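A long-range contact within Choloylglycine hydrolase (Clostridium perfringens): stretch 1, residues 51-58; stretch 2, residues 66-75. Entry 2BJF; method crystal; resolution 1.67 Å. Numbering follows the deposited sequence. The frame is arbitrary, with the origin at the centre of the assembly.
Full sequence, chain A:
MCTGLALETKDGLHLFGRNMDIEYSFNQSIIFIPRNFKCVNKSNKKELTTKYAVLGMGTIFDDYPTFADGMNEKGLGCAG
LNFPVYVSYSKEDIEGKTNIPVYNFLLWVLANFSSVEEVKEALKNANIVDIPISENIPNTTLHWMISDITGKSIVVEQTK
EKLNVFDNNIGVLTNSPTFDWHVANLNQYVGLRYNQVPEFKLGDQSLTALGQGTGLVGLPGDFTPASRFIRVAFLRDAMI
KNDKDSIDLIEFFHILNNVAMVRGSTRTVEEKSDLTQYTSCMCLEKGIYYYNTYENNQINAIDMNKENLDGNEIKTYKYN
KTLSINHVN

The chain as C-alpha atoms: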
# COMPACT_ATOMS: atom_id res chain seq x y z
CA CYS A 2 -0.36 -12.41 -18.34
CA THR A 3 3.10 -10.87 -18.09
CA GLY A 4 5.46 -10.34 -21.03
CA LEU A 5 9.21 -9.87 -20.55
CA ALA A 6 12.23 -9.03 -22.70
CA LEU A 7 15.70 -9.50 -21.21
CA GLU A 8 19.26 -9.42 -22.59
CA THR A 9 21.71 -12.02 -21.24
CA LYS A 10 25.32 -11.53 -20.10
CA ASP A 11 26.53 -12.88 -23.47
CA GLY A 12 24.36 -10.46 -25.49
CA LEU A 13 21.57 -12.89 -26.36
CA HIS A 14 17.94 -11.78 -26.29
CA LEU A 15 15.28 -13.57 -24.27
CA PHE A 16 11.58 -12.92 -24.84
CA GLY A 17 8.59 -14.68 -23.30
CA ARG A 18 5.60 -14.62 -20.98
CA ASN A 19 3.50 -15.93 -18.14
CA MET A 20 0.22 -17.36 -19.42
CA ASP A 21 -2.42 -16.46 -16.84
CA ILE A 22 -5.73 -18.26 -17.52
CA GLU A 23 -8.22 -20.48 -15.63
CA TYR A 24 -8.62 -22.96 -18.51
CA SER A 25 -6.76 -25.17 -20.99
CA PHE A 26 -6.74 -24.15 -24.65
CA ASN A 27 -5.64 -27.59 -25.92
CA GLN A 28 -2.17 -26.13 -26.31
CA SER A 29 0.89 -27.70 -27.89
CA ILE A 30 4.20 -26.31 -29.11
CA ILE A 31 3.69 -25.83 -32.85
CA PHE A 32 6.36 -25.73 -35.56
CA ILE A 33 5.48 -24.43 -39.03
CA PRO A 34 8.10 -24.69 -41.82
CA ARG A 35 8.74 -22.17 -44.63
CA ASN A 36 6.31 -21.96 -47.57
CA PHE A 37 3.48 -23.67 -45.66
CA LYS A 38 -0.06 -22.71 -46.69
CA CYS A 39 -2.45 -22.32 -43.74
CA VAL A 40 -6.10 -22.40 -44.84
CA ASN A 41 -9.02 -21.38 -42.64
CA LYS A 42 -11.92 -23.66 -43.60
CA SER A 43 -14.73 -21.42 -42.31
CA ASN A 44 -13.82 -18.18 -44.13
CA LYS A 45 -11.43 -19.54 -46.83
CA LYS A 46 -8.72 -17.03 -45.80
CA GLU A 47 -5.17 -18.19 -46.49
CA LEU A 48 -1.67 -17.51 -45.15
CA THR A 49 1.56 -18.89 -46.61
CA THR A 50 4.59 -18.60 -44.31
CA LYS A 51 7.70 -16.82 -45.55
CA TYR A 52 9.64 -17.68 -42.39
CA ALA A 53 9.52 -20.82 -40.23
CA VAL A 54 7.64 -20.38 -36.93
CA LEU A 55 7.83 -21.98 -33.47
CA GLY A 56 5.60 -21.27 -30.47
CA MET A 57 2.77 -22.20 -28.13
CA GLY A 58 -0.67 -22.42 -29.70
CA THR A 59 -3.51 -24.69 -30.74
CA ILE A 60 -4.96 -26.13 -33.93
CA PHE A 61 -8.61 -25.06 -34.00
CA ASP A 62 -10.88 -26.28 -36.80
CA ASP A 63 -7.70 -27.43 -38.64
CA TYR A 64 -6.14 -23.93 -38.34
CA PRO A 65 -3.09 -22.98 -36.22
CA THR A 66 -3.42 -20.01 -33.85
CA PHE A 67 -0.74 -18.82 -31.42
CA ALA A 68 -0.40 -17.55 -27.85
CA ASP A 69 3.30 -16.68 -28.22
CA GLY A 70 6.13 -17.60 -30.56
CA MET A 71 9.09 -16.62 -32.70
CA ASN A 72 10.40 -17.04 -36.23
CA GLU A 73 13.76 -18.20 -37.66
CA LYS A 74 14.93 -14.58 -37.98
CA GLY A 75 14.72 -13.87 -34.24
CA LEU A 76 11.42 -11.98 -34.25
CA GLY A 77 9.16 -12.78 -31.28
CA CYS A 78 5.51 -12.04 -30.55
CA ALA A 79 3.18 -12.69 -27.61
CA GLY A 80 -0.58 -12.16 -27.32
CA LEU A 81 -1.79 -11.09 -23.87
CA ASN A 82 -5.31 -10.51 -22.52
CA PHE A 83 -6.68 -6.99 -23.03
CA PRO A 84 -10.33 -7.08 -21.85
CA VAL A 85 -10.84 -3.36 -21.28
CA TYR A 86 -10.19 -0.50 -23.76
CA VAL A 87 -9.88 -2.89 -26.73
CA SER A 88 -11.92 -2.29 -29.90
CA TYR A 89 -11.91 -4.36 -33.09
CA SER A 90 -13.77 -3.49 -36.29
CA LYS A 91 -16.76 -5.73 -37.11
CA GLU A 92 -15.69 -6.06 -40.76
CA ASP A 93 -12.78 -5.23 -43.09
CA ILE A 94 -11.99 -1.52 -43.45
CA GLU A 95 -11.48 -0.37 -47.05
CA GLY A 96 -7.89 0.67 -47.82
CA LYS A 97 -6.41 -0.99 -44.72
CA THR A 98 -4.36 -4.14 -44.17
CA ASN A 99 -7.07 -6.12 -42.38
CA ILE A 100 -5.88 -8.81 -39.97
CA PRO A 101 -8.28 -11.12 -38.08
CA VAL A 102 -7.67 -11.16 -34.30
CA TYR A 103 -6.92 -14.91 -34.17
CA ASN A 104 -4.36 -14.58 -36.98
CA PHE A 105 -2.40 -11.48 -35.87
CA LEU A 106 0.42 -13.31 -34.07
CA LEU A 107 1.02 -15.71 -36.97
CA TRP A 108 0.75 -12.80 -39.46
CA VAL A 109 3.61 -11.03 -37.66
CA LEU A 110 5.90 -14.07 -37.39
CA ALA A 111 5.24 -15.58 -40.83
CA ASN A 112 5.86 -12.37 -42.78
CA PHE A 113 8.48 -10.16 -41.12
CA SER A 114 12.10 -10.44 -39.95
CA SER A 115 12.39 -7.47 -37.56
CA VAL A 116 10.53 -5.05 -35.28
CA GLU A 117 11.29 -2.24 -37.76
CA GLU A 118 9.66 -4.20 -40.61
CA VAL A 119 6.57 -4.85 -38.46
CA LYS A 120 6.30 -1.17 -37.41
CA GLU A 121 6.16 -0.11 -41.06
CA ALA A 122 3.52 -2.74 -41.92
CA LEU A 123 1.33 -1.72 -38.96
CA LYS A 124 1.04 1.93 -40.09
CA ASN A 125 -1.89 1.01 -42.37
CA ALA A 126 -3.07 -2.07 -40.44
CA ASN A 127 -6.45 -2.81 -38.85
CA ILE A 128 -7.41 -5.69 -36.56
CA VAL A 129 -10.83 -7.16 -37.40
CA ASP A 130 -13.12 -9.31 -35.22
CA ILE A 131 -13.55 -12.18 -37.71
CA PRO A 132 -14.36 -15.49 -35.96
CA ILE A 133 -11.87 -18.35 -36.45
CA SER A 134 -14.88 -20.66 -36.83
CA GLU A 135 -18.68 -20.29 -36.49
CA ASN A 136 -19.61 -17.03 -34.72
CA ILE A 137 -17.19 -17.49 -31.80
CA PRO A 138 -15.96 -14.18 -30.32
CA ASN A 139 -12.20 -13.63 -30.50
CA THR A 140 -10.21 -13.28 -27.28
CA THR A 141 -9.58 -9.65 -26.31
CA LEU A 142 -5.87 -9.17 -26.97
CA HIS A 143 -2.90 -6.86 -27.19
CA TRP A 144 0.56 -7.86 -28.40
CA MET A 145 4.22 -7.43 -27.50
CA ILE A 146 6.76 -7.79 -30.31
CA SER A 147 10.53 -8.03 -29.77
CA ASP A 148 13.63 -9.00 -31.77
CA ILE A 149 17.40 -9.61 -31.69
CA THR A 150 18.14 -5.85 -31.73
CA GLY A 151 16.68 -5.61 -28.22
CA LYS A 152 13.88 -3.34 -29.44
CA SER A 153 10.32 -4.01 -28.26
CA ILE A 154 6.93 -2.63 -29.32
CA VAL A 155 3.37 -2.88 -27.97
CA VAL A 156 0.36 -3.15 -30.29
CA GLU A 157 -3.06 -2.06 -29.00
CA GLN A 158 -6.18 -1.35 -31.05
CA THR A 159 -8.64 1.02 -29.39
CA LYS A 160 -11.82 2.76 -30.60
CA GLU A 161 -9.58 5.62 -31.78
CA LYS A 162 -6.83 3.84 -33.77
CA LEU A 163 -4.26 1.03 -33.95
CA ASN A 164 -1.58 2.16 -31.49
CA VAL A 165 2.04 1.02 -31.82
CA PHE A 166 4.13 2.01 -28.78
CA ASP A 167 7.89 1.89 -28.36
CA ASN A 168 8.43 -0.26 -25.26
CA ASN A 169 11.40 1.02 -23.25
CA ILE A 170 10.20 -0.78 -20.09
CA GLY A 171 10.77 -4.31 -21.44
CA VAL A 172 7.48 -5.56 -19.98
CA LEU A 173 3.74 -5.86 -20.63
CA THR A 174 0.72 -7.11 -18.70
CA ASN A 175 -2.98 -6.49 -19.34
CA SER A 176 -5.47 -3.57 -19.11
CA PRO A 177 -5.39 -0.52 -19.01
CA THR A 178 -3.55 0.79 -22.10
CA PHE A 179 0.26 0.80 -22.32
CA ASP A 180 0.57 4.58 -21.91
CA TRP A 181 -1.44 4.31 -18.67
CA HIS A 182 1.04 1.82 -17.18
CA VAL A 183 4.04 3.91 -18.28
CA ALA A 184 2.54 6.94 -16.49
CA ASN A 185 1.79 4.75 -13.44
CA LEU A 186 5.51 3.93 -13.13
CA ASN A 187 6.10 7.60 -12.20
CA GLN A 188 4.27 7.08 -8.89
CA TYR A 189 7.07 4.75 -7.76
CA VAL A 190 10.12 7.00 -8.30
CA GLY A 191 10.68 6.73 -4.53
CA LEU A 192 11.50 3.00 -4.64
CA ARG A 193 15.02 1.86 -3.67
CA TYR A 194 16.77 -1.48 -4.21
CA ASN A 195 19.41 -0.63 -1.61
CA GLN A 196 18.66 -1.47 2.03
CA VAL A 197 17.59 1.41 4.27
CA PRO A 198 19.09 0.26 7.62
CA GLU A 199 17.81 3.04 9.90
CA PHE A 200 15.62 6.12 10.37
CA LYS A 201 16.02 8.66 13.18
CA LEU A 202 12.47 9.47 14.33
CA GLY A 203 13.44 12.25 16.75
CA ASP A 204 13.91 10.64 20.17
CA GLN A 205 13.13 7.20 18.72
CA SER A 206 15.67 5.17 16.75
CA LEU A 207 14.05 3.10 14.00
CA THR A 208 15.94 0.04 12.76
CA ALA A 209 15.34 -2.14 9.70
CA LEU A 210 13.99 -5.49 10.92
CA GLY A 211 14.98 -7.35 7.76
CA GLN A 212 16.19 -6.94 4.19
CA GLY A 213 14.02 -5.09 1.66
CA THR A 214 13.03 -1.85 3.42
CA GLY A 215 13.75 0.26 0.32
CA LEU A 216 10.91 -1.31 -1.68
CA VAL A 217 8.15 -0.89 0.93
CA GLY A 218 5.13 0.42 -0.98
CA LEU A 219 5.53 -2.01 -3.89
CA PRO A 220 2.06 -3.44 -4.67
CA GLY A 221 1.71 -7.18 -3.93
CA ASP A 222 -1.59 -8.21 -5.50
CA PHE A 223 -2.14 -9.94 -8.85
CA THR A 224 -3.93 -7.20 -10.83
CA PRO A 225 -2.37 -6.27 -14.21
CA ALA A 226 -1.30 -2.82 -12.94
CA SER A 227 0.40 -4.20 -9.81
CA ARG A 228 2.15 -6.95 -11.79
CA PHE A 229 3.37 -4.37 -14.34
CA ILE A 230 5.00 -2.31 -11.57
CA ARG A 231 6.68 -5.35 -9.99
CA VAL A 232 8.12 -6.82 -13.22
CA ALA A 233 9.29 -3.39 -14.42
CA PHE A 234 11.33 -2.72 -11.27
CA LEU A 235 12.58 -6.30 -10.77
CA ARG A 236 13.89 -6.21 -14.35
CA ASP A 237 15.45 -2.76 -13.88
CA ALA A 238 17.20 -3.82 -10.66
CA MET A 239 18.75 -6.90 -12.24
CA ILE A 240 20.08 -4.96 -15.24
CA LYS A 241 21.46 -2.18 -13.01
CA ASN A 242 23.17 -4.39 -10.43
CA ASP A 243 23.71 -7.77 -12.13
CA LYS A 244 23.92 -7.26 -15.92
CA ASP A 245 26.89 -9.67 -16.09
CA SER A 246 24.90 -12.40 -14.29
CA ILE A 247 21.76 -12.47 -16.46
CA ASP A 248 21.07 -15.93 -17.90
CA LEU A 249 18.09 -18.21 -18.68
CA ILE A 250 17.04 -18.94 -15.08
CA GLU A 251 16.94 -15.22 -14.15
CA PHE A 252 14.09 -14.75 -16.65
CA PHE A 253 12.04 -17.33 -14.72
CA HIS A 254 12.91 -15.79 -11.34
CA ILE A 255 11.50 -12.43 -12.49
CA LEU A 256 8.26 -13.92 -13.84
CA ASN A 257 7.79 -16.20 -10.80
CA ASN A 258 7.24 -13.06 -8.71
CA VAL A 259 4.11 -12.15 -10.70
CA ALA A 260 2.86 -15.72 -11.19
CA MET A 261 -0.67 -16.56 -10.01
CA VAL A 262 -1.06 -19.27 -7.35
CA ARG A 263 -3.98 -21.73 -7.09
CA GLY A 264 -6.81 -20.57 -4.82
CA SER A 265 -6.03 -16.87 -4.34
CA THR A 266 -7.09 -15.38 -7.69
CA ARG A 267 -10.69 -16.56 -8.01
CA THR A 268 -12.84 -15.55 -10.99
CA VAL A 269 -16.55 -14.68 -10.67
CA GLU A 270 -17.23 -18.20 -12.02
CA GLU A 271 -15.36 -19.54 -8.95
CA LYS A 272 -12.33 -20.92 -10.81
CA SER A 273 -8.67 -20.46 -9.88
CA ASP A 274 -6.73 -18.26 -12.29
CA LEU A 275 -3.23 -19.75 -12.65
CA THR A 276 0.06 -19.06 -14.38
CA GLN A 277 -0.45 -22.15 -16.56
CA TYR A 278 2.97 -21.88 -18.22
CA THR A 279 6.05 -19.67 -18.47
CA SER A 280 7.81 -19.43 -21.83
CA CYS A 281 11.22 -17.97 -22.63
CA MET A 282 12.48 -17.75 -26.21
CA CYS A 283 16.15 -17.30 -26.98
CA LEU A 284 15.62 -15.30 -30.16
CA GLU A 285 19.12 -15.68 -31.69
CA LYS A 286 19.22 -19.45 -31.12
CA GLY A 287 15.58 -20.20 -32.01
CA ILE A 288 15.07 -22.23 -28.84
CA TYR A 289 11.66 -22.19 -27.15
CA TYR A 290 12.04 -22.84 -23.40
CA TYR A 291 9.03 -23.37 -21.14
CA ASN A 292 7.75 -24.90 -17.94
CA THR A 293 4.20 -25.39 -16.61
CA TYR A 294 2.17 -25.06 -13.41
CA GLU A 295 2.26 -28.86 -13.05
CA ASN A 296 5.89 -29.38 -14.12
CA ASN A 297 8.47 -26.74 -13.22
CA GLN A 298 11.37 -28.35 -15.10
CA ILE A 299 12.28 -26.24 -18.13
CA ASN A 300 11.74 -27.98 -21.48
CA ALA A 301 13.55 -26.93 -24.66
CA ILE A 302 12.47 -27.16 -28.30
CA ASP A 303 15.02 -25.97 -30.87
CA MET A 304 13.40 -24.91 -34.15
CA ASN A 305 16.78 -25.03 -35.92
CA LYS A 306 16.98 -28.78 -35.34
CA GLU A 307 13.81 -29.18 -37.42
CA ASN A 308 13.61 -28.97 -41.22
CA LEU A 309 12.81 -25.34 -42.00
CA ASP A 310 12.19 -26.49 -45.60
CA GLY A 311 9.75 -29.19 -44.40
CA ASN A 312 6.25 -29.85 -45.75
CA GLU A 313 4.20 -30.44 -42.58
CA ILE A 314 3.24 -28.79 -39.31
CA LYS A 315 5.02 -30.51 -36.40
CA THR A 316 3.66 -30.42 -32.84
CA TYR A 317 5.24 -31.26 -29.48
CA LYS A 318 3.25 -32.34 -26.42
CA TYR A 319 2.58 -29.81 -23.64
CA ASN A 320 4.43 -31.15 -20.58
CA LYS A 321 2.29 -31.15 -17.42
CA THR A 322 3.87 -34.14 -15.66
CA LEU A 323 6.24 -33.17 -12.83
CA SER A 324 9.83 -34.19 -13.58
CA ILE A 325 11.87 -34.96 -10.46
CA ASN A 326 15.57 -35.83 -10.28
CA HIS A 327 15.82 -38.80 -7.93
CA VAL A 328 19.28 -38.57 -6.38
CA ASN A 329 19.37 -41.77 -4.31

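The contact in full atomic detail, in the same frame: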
# COMPACT_ATOMS: atom_id res chain seq x y z
N LYS A 51 6.42 -17.15 -44.94
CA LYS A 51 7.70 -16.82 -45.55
C LYS A 51 8.81 -17.39 -44.68
O LYS A 51 9.75 -18.02 -45.17
CB LYS A 51 7.86 -15.31 -45.73
CG LYS A 51 9.17 -14.88 -46.38
CD LYS A 51 9.30 -13.37 -46.43
CE LYS A 51 10.64 -12.95 -47.01
NZ LYS A 51 10.77 -11.47 -47.10
N TYR A 52 8.67 -17.19 -43.37
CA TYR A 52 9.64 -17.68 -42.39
C TYR A 52 9.05 -18.81 -41.55
O TYR A 52 7.84 -18.85 -41.31
CB TYR A 52 10.10 -16.54 -41.48
CG TYR A 52 10.70 -15.36 -42.21
CD1 TYR A 52 11.86 -15.50 -42.97
CD2 TYR A 52 10.11 -14.10 -42.14
CE1 TYR A 52 12.42 -14.42 -43.64
CE2 TYR A 52 10.66 -13.01 -42.82
CZ TYR A 52 11.81 -13.18 -43.57
OH TYR A 52 12.36 -12.11 -44.23
N ALA A 53 9.91 -19.73 -41.13
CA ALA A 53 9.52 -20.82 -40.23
C ALA A 53 9.17 -20.26 -38.85
O ALA A 53 9.78 -19.29 -38.40
CB ALA A 53 10.63 -21.85 -40.13
N VAL A 54 8.20 -20.88 -38.20
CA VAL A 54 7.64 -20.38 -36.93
C VAL A 54 7.64 -21.48 -35.86
O VAL A 54 7.38 -22.64 -36.16
CB VAL A 54 6.19 -19.85 -37.13
CG1 VAL A 54 5.57 -19.40 -35.82
CG2 VAL A 54 6.17 -18.70 -38.14
N LEU A 55 7.95 -21.09 -34.62
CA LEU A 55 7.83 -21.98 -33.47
C LEU A 55 7.23 -21.25 -32.28
O LEU A 55 7.68 -20.15 -31.93
CB LEU A 55 9.19 -22.57 -33.08
CG LEU A 55 9.20 -23.56 -31.90
CD1 LEU A 55 8.55 -24.88 -32.28
CD2 LEU A 55 10.62 -23.79 -31.39
N GLY A 56 6.21 -21.84 -31.66
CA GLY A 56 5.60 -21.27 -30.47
C GLY A 56 4.46 -22.07 -29.88
O GLY A 56 4.09 -23.12 -30.40
N MET A 57 3.92 -21.58 -28.77
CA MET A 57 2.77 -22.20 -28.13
C MET A 57 1.49 -21.76 -28.81
O MET A 57 1.28 -20.57 -29.06
CB MET A 57 2.71 -21.85 -26.64
CG MET A 57 1.75 -22.71 -25.83
SD MET A 57 2.41 -24.36 -25.48
CE MET A 57 3.58 -23.99 -24.17
N GLY A 58 0.63 -22.72 -29.11
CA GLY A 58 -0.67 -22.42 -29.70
C GLY A 58 -1.57 -23.63 -29.72
O GLY A 58 -1.33 -24.61 -29.01
N THR A 66 -3.36 -21.34 -34.45
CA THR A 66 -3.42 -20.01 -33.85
C THR A 66 -2.54 -19.98 -32.60
O THR A 66 -2.51 -20.95 -31.83
CB THR A 66 -4.88 -19.56 -33.56
OG1 THR A 66 -4.89 -18.22 -33.05
CG2 THR A 66 -5.59 -20.50 -32.58
N PHE A 67 -1.82 -18.87 -32.40
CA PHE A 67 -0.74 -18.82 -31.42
C PHE A 67 -0.99 -17.94 -30.20
O PHE A 67 -1.69 -16.92 -30.28
CB PHE A 67 0.57 -18.39 -32.09
CG PHE A 67 1.17 -19.44 -32.97
CD1 PHE A 67 2.17 -20.28 -32.47
CD2 PHE A 67 0.75 -19.60 -34.28
CE1 PHE A 67 2.74 -21.26 -33.28
CE2 PHE A 67 1.31 -20.58 -35.10
CZ PHE A 67 2.31 -21.41 -34.59
N ALA A 68 -0.40 -18.34 -29.07
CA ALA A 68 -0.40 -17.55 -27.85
C ALA A 68 0.88 -16.73 -27.74
O ALA A 68 0.86 -15.58 -27.30
CB ALA A 68 -0.55 -18.45 -26.64
N ASP A 69 1.99 -17.34 -28.14
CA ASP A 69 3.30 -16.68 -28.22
C ASP A 69 4.24 -17.54 -29.05
O ASP A 69 4.11 -18.76 -29.08
CB ASP A 69 3.90 -16.41 -26.83
CG ASP A 69 3.89 -17.62 -25.93
OD1 ASP A 69 2.85 -17.89 -25.30
OD2 ASP A 69 4.93 -18.31 -25.84
N GLY A 70 5.19 -16.89 -29.72
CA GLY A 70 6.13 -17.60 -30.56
C GLY A 70 7.20 -16.72 -31.17
O GLY A 70 7.26 -15.52 -30.90
N MET A 71 8.04 -17.34 -31.99
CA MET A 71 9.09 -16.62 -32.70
C MET A 71 9.27 -17.20 -34.10
O MET A 71 8.75 -18.29 -34.39
CB MET A 71 10.41 -16.70 -31.94
CG MET A 71 10.95 -18.11 -31.81
SD MET A 71 12.48 -18.22 -30.88
CE MET A 71 12.24 -19.83 -30.17
N ASN A 72 9.99 -16.48 -34.95
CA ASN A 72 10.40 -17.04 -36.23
C ASN A 72 11.92 -17.28 -36.31
O ASN A 72 12.66 -16.95 -35.38
CB ASN A 72 9.87 -16.21 -37.42
CG ASN A 72 10.49 -14.82 -37.51
OD1 ASN A 72 11.62 -14.58 -37.07
ND2 ASN A 72 9.75 -13.90 -38.12
N GLU A 73 12.35 -17.85 -37.43
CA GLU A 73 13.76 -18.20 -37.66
C GLU A 73 14.70 -17.00 -37.72
O GLU A 73 15.93 -17.17 -37.66
CB GLU A 73 13.88 -19.00 -38.96
CG GLU A 73 13.31 -18.27 -40.17
CD GLU A 73 13.61 -18.98 -41.47
OE1 GLU A 73 14.78 -18.96 -41.90
OE2 GLU A 73 12.67 -19.54 -42.06
N LYS A 74 14.14 -15.80 -37.85
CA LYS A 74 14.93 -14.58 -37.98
C LYS A 74 15.17 -13.89 -36.64
O LYS A 74 15.88 -12.88 -36.56
CB LYS A 74 14.27 -13.60 -38.97
CG LYS A 74 13.99 -14.18 -40.36
CD LYS A 74 15.24 -14.72 -41.06
CE LYS A 74 16.16 -13.61 -41.53
NZ LYS A 74 17.31 -14.15 -42.30
N GLY A 75 14.56 -14.43 -35.58
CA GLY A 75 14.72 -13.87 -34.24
C GLY A 75 13.68 -12.84 -33.87
O GLY A 75 13.88 -12.06 -32.93

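The antiparallel pairing of the two stretches slips by one residue at a beta bulge, where stretch 2 turns a corner at Ala-68 and Asp-69: Met-57 pairs with Asp-69, but the next residue, Gly-58, lies opposite Phe-67 rather than Ala-68. The carbonyl of Met-57 serves both sides of the slip, accepting a hydrogen bond from Ala-68 N (2.8 Å to Met-57 O) and a weak one from Asp-69 N (3.4 Å to the same Met-57 O). A further weak bond, bent to 126°, runs from Met-57 N to Asp-69 O at 2.8 Å.

Beyond the bulge the ladder is regular. Leu-55 and Met-71 form a hydrogen-bonded pair, with Leu-55 N to Met-71 O at 2.9 Å and Met-71 N to Leu-55 O at 2.8 Å, both nearly straight. Between such pairs the backbones draw in: Gly-56 CA lies 3.7 Å from Gly-70 CA, and Gly-56 CA also makes a CA-H...O contact with Asp-69 O at 3.2 Å. Glycine suits these places because a CB on Gly-56 would clash with Asp-69 O and Gly-70 CA, one on Gly-70 with Leu-55 O, and one on Gly-58 with Thr-66 O.

The face of the sheet on which Gly-56 and Gly-70 carry no side chain is partly filled by Phe-67. Its m rotamer brings the ring back toward stretch 1, where Gly-56 O approaches the ring edge, 3.7 Å from Phe-67 CE1, and Val-54 CG1 packs 4.0 Å from Phe-67 CZ. On the other face, the flexible apolar chains of Leu-55 and Met-71 meet loosely, Leu-55 CD2 lying 4.4 Å from Met-71 CE. Met-57 points to this face too, but its end leads away from stretch 2. Asp-69, buried on the same face, has both carboxylate oxygens hydrogen-bonded elsewhere in the structure.

At the far end, Glu-73 extends the ladder with both backbone and side chain. Its N donates to Ala-53 O at 3.1 Å, while its carboxylate reaches back so that Ala-53 N donates to Glu-73 OE2 at 2.9 Å in an almost linear bond.

A type I turn from Asn-72 to Gly-75 closes the contact. Lys-74 N donates to Asn-72 OD1 at 2.9 Å, Gly-75 N to Asn-72 O at 3.2 Å, and the positive phi of Gly-75 favours glycine. The turn presents Lys-74 to Tyr-52: Lys-74 CG sits over one ring face, 3.6 Å from Tyr-52 CD1, in a CH-pi contact that covers part of this partly exposed ring with the lysine's aliphatic chain. Together the stretches bury 692 Å².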